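Local coordinates for protein TetR-family transcriptional regulator (Pectobacterium atrosepticum, PDB 2HYT) that probably binds cis-regulatory DNA through an N-terminal helix-turn-helix domain and so acts as a transcription factor of the TetR family, at residues 73-78 with 94-99; 28-33 with 54-59. All coordinates share one frame; numbering follows the deposited sequence.

Contact 1. Residues 73-78 with 94-99; sequences ERLQAI and RAYLEM. With EDO (1,2-ethanediol), chain E; EDO (1,2-ethanediol), chain D.
The guanidinium of Arg74 carries the methyl of selenomethionine Met99 on one face: Met99 CE stands 3.4 Å above the plane, over its centre. At the guanidinium edge, in its plane, lies O1 of a 1,2-ethanediol, which accepts from Arg74 NH1 at 3.1 Å with an N-H...O angle of 162°. The Tyr96 ring is met at its edge, where Leu75 CD1 comes within 3.9 Å of Tyr96 CD2. Arg74 and Met99 reach toward each other tip to tip; the Met99 chain runs extended beyond CG, its chi3 of 179° setting CE anti to CB. The same methyl also touches Leu75 CG at 4.0 Å, so it touches both an apolar branch and a charged group. Leu75 CD2 packs on Ala95 CB, and Ile78 CD1 presses tightly on that CB at 3.3 Å. A second 1,2-ethanediol, like the first probably from the crystallisation liquor, gives a hydrogen bond from its O2 to Glu98 OE1. Arg74 NH2 forms a salt bridge with Glu102, which pins the guanidinium from beyond the segments. The short axes run nearly antiparallel, at 149° and 10.5 Å apart, joining helix 56-81 to helix 85-98 in the all-helical C-terminal part. From helix 85-98, Tyr96 packs on Leu161 and Ala165 of helix 150-170, while Leu97 packs against helices 150-170 and 174-190.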
ATOM      1  N   GLU A  73       1.425  19.464  -2.284  1.00 25.07           N
ATOM      2  CA  GLU A  73       1.259  20.915  -2.098  1.00 25.66           C
ATOM      3  C   GLU A  73      -0.143  21.253  -1.616  1.00 24.78           C
ATOM      4  O   GLU A  73      -0.324  22.043  -0.680  1.00 21.71           O
ATOM      5  CB  GLU A  73       1.526  21.635  -3.423  1.00 26.45           C
ATOM      6  CG  GLU A  73       1.431  23.131  -3.329  1.00 31.20           C
ATOM      7  CD  GLU A  73       1.989  23.819  -4.578  1.00 36.60           C
ATOM      8  OE1 GLU A  73       2.941  23.272  -5.182  1.00 53.15           O
ATOM      9  OE2 GLU A  73       1.483  24.910  -4.924  1.00 58.05           O
ATOM     10  N   ARG A  74      -1.134  20.626  -2.228  1.00 20.69           N
ATOM     11  CA  ARG A  74      -2.535  20.892  -1.901  1.00 20.90           C
ATOM     12  C   ARG A  74      -2.870  20.465  -0.447  1.00 20.37           C
ATOM     13  O   ARG A  74      -3.549  21.166   0.332  1.00 22.72           O
ATOM     14  CB  ARG A  74      -3.448  20.158  -2.882  1.00 21.31           C
ATOM     15  CG  ARG A  74      -3.485  20.793  -4.255  1.00 24.86           C
ATOM     16  CD  ARG A  74      -4.302  19.911  -5.223  1.00 23.42           C
ATOM     17  NE  ARG A  74      -5.680  19.744  -4.785  1.00 26.07           N
ATOM     18  CZ  ARG A  74      -6.559  18.919  -5.355  1.00 25.54           C
ATOM     19  NH1 ARG A  74      -6.219  18.164  -6.370  1.00 26.92           N
ATOM     20  NH2 ARG A  74      -7.769  18.819  -4.851  1.00 26.63           N
ATOM     21  N   LEU A  75      -2.351  19.310  -0.073  1.00 18.99           N
ATOM     22  CA  LEU A  75      -2.603  18.743   1.220  1.00 17.99           C
ATOM     23  C   LEU A  75      -1.885  19.523   2.329  1.00 20.16           C
ATOM     24  O   LEU A  75      -2.471  19.779   3.390  1.00 23.29           O
ATOM     25  CB  LEU A  75      -2.209  17.273   1.241  1.00 20.08           C
ATOM     26  CG  LEU A  75      -3.100  16.398   0.370  1.00 21.62           C
ATOM     27  CD1 LEU A  75      -2.337  15.107   0.105  1.00 24.39           C
ATOM     28  CD2 LEU A  75      -4.487  16.166   0.990  1.00 23.16           C
ATOM     29  N   GLN A  76      -0.617  19.885   2.091  1.00 18.78           N
ATOM     30  CA  GLN A  76       0.134  20.688   3.051  1.00 19.47           C
ATOM     31  C   GLN A  76      -0.581  22.015   3.273  1.00 21.29           C
ATOM     32  O   GLN A  76      -0.658  22.503   4.419  1.00 22.01           O
ATOM     33  CB  GLN A  76       1.538  20.909   2.546  1.00 21.32           C
ATOM     34  CG  GLN A  76       2.422  21.759   3.493  1.00 23.71           C
ATOM     35  CD  GLN A  76       2.742  21.028   4.777  1.00 29.40           C
ATOM     36  OE1 GLN A  76       3.188  19.864   4.760  1.00 29.77           O
ATOM     37  NE2 GLN A  76       2.561  21.714   5.897  1.00 33.53           N
ATOM     38  N   ALA A  77      -1.133  22.600   2.209  1.00 21.48           N
ATOM     39  CA  ALA A  77      -1.854  23.867   2.339  1.00 21.06           C
ATOM     40  C   ALA A  77      -3.104  23.808   3.211  1.00 22.40           C
ATOM     41  O   ALA A  77      -3.457  24.785   3.868  1.00 22.99           O
ATOM     42  CB  ALA A  77      -2.206  24.419   0.991  1.00 21.31           C
ATOM     43  N   ILE A  78      -3.809  22.686   3.200  1.00 21.89           N
ATOM     44  CA  ILE A  78      -4.964  22.533   4.052  1.00 19.76           C
ATOM     45  C   ILE A  78      -4.539  22.636   5.506  1.00 25.18           C
ATOM     46  O   ILE A  78      -5.173  23.357   6.303  1.00 23.47           O
ATOM     47  CB  ILE A  78      -5.683  21.188   3.777  1.00 18.62           C
ATOM     48  CG1 ILE A  78      -6.340  21.193   2.406  1.00 20.92           C
ATOM     49  CG2 ILE A  78      -6.681  20.878   4.920  1.00 19.74           C
ATOM     50  CD1 ILE A  78      -6.869  19.806   1.941  1.00 21.92           C
ATOM     51  N   ARG A  94      -9.392  13.785   5.059  1.00 20.07           N
ATOM     52  CA  ARG A  94     -10.579  13.628   4.206  1.00 19.92           C
ATOM     53  C   ARG A  94     -10.292  14.034   2.758  1.00 20.70           C
ATOM     54  O   ARG A  94     -10.771  13.413   1.816  1.00 20.92           O
ATOM     55  CB  ARG A  94     -11.718  14.460   4.737  1.00 21.14           C
ATOM     56  CG  ARG A  94     -12.313  13.919   6.015  1.00 28.28           C
ATOM     57  CD  ARG A  94     -13.658  14.606   6.341  1.00 31.18           C
ATOM     58  NE  ARG A  94     -13.537  16.067   6.445  1.00 37.62           N
ATOM     59  CZ  ARG A  94     -13.392  16.750   7.584  1.00 38.81           C
ATOM     60  NH1 ARG A  94     -13.345  16.143   8.761  1.00 40.85           N
ATOM     61  NH2 ARG A  94     -13.299  18.069   7.531  1.00 41.99           N
ATOM     62  N   ALA A  95      -9.518  15.105   2.592  1.00 19.60           N
ATOM     63  CA  ALA A  95      -9.190  15.614   1.256  1.00 19.89           C
ATOM     64  C   ALA A  95      -8.419  14.587   0.412  1.00 19.63           C
ATOM     65  O   ALA A  95      -8.652  14.434  -0.799  1.00 20.31           O
ATOM     66  CB  ALA A  95      -8.421  16.922   1.374  1.00 21.16           C
ATOM     67  N   TYR A  96      -7.557  13.807   1.064  1.00 18.89           N
ATOM     68  CA  TYR A  96      -6.857  12.730   0.406  1.00 18.58           C
ATOM     69  C   TYR A  96      -7.832  11.711  -0.208  1.00 18.33           C
ATOM     70  O   TYR A  96      -7.655  11.239  -1.358  1.00 20.62           O
ATOM     71  CB  TYR A  96      -5.892  12.052   1.377  1.00 20.06           C
ATOM     72  CG  TYR A  96      -4.995  11.083   0.702  1.00 19.11           C
ATOM     73  CD1 TYR A  96      -5.435   9.772   0.444  1.00 16.79           C
ATOM     74  CD2 TYR A  96      -3.704  11.434   0.304  1.00 24.70           C
ATOM     75  CE1 TYR A  96      -4.593   8.866  -0.214  1.00 21.41           C
ATOM     76  CE2 TYR A  96      -2.875  10.521  -0.334  1.00 27.43           C
ATOM     77  CZ  TYR A  96      -3.343   9.233  -0.595  1.00 27.87           C
ATOM     78  OH  TYR A  96      -2.585   8.251  -1.213  1.00 32.73           O
ATOM     79  N   LEU A  97      -8.852  11.353   0.554  1.00 17.71           N
ATOM     80  CA  LEU A  97      -9.887  10.465   0.049  1.00 18.79           C
ATOM     81  C   LEU A  97     -10.733  11.123  -1.042  1.00 18.55           C
ATOM     82  O   LEU A  97     -11.078  10.473  -2.040  1.00 17.67           O
ATOM     83  CB  LEU A  97     -10.798  10.001   1.176  1.00 19.87           C
ATOM     84  CG  LEU A  97     -10.134   9.216   2.308  1.00 21.74           C
ATOM     85  CD1 LEU A  97     -11.209   8.611   3.224  1.00 20.17           C
ATOM     86  CD2 LEU A  97      -9.206   8.113   1.771  1.00 20.48           C
ATOM     87  N   GLU A  98     -11.088  12.387  -0.835  1.00 17.75           N
ATOM     88  CA  GLU A  98     -11.876  13.165  -1.822  1.00 18.69           C
ATOM     89  C   GLU A  98     -11.143  13.242  -3.169  1.00 20.21           C
ATOM     90  O   GLU A  98     -11.786  13.201  -4.231  1.00 18.95           O
ATOM     91  CB  GLU A  98     -12.159  14.567  -1.295  1.00 21.07           C
ATOM     92  CG  GLU A  98     -13.145  14.555  -0.170  1.00 20.19           C
ATOM     93  CD  GLU A  98     -13.240  15.857   0.612  1.00 30.08           C
ATOM     94  OE1 GLU A  98     -12.384  16.762   0.458  1.00 32.27           O
ATOM     95  OE2 GLU A  98     -14.202  15.944   1.410  1.00 36.87           O
HETATM   96  N   MSE A  99      -9.811  13.289  -3.141  1.00 19.51           N
HETATM   97  CA  MSE A  99      -9.016  13.272  -4.364  1.00 18.71           C
HETATM   98  C   MSE A  99      -9.192  12.015  -5.190  1.00 17.38           C
HETATM   99  O   MSE A  99      -8.979  12.043  -6.412  1.00 19.65           O
HETATM  100  CB  MSE A  99      -7.566  13.439  -4.012  1.00 20.63           C
HETATM  101  CG  MSE A  99      -7.223  14.790  -3.761  1.00 18.58           C
HETATM  102 SE   MSE A  99      -5.363  14.913  -3.028  0.75 25.33          SE
HETATM  103  CE  MSE A  99      -5.391  16.784  -2.928  1.00 29.78           C
TER
HETATM  104  C1  EDO E 200      -9.100  18.303  -2.422  1.00 51.81           C
HETATM  105  O1  EDO E 200      -8.693  19.433  -1.634  1.00 43.96           O
HETATM  106  C2  EDO E 200     -10.143  17.437  -1.755  1.00 41.24           C
HETATM  107  O2  EDO E 200     -11.451  17.888  -2.135  1.00 52.17           O
HETATM  108  C1  EDO D 199      -3.090  16.985  -8.920  1.00 36.26           C
HETATM  109  O1  EDO D 199      -3.593  17.965  -8.000  1.00 41.82           O
HETATM  110  C2  EDO D 199      -3.920  17.135 -10.198  1.00 45.93           C
HETATM  111  O2  EDO D 199      -4.548  15.912 -10.556  1.00 37.02           O

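Contact 2. Residues 28-33 with 54-59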
ATOM      1  N   ARG A  28      -8.297  10.838 -23.488  1.00 26.77           N
ATOM      2  CA  ARG A  28      -8.393   9.563 -24.179  1.00 25.49           C
ATOM      3  C   ARG A  28      -8.251   8.310 -23.307  1.00 24.83           C
ATOM      4  O   ARG A  28      -8.688   7.213 -23.707  1.00 28.51           O
ATOM      5  CB  ARG A  28      -7.326   9.513 -25.280  1.00 28.44           C
ATOM      6  CG  ARG A  28      -7.448  10.580 -26.365  1.00 34.48           C
ATOM      7  CD  ARG A  28      -8.747  10.345 -27.162  1.00 43.03           C
ATOM      8  NE  ARG A  28      -8.695  10.931 -28.493  1.00 40.05           N
ATOM      9  CZ  ARG A  28      -8.287  10.306 -29.595  1.00 46.72           C
ATOM     10  NH1 ARG A  28      -7.898   9.036 -29.557  1.00 51.05           N
ATOM     11  NH2 ARG A  28      -8.269  10.959 -30.752  1.00 46.05           N
ATOM     12  N   GLY A  29      -7.620   8.442 -22.143  1.00 21.91           N
ATOM     13  CA  GLY A  29      -7.296   7.297 -21.302  1.00 22.86           C
ATOM     14  C   GLY A  29      -5.874   6.810 -21.498  1.00 21.46           C
ATOM     15  O   GLY A  29      -5.384   6.785 -22.626  1.00 23.83           O
ATOM     16  N   TYR A  30      -5.223   6.411 -20.405  1.00 19.51           N
ATOM     17  CA  TYR A  30      -3.838   5.934 -20.482  1.00 20.52           C
ATOM     18  C   TYR A  30      -3.745   4.633 -21.302  1.00 21.77           C
ATOM     19  O   TYR A  30      -2.961   4.556 -22.236  1.00 19.80           O
ATOM     20  CB  TYR A  30      -3.260   5.706 -19.089  1.00 20.13           C
ATOM     21  CG  TYR A  30      -1.879   5.089 -19.106  1.00 17.79           C
ATOM     22  CD1 TYR A  30      -0.739   5.881 -19.305  1.00 20.79           C
ATOM     23  CD2 TYR A  30      -1.691   3.732 -18.913  1.00 18.09           C
ATOM     24  CE1 TYR A  30       0.515   5.322 -19.323  1.00 19.82           C
ATOM     25  CE2 TYR A  30      -0.428   3.173 -18.943  1.00 20.65           C
ATOM     26  CZ  TYR A  30       0.678   3.984 -19.127  1.00 22.71           C
ATOM     27  OH  TYR A  30       1.923   3.384 -19.171  1.00 24.16           O
ATOM     28  N   ALA A  31      -4.536   3.606 -20.964  1.00 21.97           N
ATOM     29  CA  ALA A  31      -4.417   2.303 -21.685  1.00 22.09           C
ATOM     30  C   ALA A  31      -4.715   2.420 -23.169  1.00 20.82           C
ATOM     31  O   ALA A  31      -4.147   1.703 -24.008  1.00 22.73           O
ATOM     32  CB  ALA A  31      -5.325   1.268 -21.057  1.00 21.19           C
ATOM     33  N   ASP A  32      -5.620   3.359 -23.471  1.00 18.63           N
ATOM     34  CA  ASP A  32      -6.120   3.598 -24.808  1.00 20.89           C
ATOM     35  C   ASP A  32      -5.143   4.330 -25.690  1.00 23.29           C
ATOM     36  O   ASP A  32      -5.338   4.356 -26.904  1.00 26.21           O
ATOM     37  CB  ASP A  32      -7.382   4.472 -24.732  1.00 21.62           C
ATOM     38  CG  ASP A  32      -8.436   3.914 -23.809  1.00 33.60           C
ATOM     39  OD1 ASP A  32      -8.194   3.924 -22.555  1.00 34.36           O
ATOM     40  OD2 ASP A  32      -9.502   3.519 -24.349  1.00 27.42           O
ATOM     41  N   THR A  33      -4.114   4.928 -25.102  1.00 19.19           N
ATOM     42  CA  THR A  33      -3.213   5.845 -25.817  1.00 21.13           C
ATOM     43  C   THR A  33      -1.803   5.314 -25.919  1.00 19.26           C
ATOM     44  O   THR A  33      -1.114   5.240 -24.933  1.00 21.18           O
ATOM     45  CB  THR A  33      -3.211   7.223 -25.177  1.00 25.43           C
ATOM     46  OG1 THR A  33      -4.567   7.700 -25.069  1.00 23.63           O
ATOM     47  CG2 THR A  33      -2.395   8.180 -26.035  1.00 22.45           C
ATOM     48  N   GLY A  54      11.916   7.086 -22.567  1.00 15.86           N
ATOM     49  CA  GLY A  54      12.355   5.702 -22.760  1.00 16.05           C
ATOM     50  C   GLY A  54      11.241   4.808 -23.263  1.00 15.67           C
ATOM     51  O   GLY A  54      11.323   4.198 -24.328  1.00 18.25           O
ATOM     52  N   ASP A  55      10.194   4.721 -22.442  1.00 14.91           N
ATOM     53  CA  ASP A  55       8.993   3.910 -22.751  1.00 16.68           C
ATOM     54  C   ASP A  55       7.771   4.502 -22.117  1.00 15.44           C
ATOM     55  O   ASP A  55       7.857   5.462 -21.367  1.00 14.10           O
ATOM     56  CB  ASP A  55       9.194   2.427 -22.336  1.00 16.02           C
ATOM     57  CG  ASP A  55       9.492   2.219 -20.855  1.00 15.23           C
ATOM     58  OD1 ASP A  55       9.474   3.157 -20.026  1.00 17.04           O
ATOM     59  OD2 ASP A  55       9.736   1.021 -20.489  1.00 18.29           O
ATOM     60  N   LYS A  56       6.616   3.900 -22.401  1.00 16.46           N
ATOM     61  CA  LYS A  56       5.351   4.392 -21.855  1.00 14.11           C
ATOM     62  C   LYS A  56       5.330   4.343 -20.347  1.00 15.26           C
ATOM     63  O   LYS A  56       4.874   5.268 -19.711  1.00 15.97           O
ATOM     64  CB  LYS A  56       4.167   3.598 -22.461  1.00 14.85           C
ATOM     65  CG  LYS A  56       2.809   4.250 -22.260  1.00 19.67           C
ATOM     66  CD  LYS A  56       1.732   3.360 -22.845  1.00 20.52           C
ATOM     67  CE  LYS A  56       0.391   4.019 -22.715  1.00 20.65           C
ATOM     68  NZ  LYS A  56      -0.642   3.062 -23.108  1.00 18.86           N
ATOM     69  N   LYS A  57       5.841   3.277 -19.753  1.00 16.17           N
ATOM     70  CA  LYS A  57       5.877   3.188 -18.308  1.00 18.83           C
ATOM     71  C   LYS A  57       6.705   4.311 -17.687  1.00 18.38           C
ATOM     72  O   LYS A  57       6.386   4.857 -16.647  1.00 17.33           O
ATOM     73  CB  LYS A  57       6.439   1.831 -17.882  1.00 20.62           C
ATOM     74  CG  LYS A  57       5.529   0.684 -18.223  1.00 24.69           C
ATOM     75  CD  LYS A  57       6.162  -0.616 -17.653  1.00 32.05           C
ATOM     76  CE  LYS A  57       5.410  -1.893 -18.066  1.00 40.00           C
ATOM     77  NZ  LYS A  57       6.064  -3.101 -17.430  1.00 46.71           N
ATOM     78  N   GLY A  58       7.801   4.643 -18.355  1.00 17.50           N
ATOM     79  CA  GLY A  58       8.655   5.738 -17.913  1.00 15.05           C
ATOM     80  C   GLY A  58       7.917   7.096 -17.921  1.00 13.03           C
ATOM     81  O   GLY A  58       8.045   7.940 -17.050  1.00 16.23           O
ATOM     82  N   LEU A  59       7.149   7.303 -18.991  1.00 13.80           N
ATOM     83  CA  LEU A  59       6.300   8.480 -19.116  1.00 12.94           C
ATOM     84  C   LEU A  59       5.278   8.505 -17.980  1.00 15.35           C
ATOM     85  O   LEU A  59       5.106   9.532 -17.290  1.00 16.84           O
ATOM     86  CB  LEU A  59       5.634   8.496 -20.474  1.00 12.74           C
ATOM     87  CG  LEU A  59       4.674   9.666 -20.724  1.00 15.04           C
ATOM     88  CD1 LEU A  59       5.268  11.054 -20.391  1.00 16.74           C
ATOM     89  CD2 LEU A  59       4.149   9.574 -22.222  1.00 14.51           C
TER
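Tyr30 and Lys56, whose CA atoms are 9.4 Å apart, join a turn to the start of a helix. Residues 28-33 leave helix 7-28 at Gly29, where phi is positive, and then form a type I beta turn from Tyr30 to Thr33, closed by the bond from Thr33 N to Tyr30 O. Thr33 OG1 ties the end of the turn back to the residue before it, donating to Gly29 O at 2.7 Å. Residues 54-59 likewise pass through a positive-phi glycine, Gly54, before Asp55 takes the N-cap position of helix 56-81. Asp55 OD1 accepts from Gly58 N at 2.8 Å, a capping bond that meets it from above the carboxylate plane.

The Lys56 side chain spans the distance to the turn. Its CG is anti to the backbone N (chi1 -165°) and the chain beyond is extended, sliding past Tyr30 in the opposite direction. Lys56 CE sits 3.5 Å above one face of the Tyr30 ring, offset toward the rim, in a CH-pi contact; Lys56 NZ follows over the same face, 4.2 Å from the Tyr30 ring centroid, as a cation-pi contact. Nearer the backbone, Lys56 CG meets Tyr30 OH at 3.3 Å. Lys56 NZ donates to Tyr30 O at 2.9 Å and, more weakly, to Thr33 O. Tyr30 O thus has two donors, Lys56 NZ and Thr33 N, approaching from opposite faces of its plane.

Tyr30 also meets Phe25 edge-to-face and packs against Ile108, Asp112 and Val116 of helix 103-117. With helix 35-42 and helix 48-53 lying between its two segments, this contact brackets the predicted helix-turn-helix of the TetR-type DNA-binding domain.

From the N terminus, helix 7-28 leads into the turn of contact 2. The chain then runs through helices 35-42 and 48-53 and returns at 54-59, so contact 2 closes a loop of 20 intervening residues around the predicted DNA-binding motif. Helix 56-81 starts there and carries the chain on to 73-78, where contact 1 opens; after 15 intervening residues, helix 85-98 brings 94-99 back against it. The two loops follow in series, neither nesting nor crossing. Their centres lie 26 Å apart and their nearest atoms about 15 Å, without touching. Helix 56-81 is common to both, linking the DNA-binding domain to the C-terminal helices.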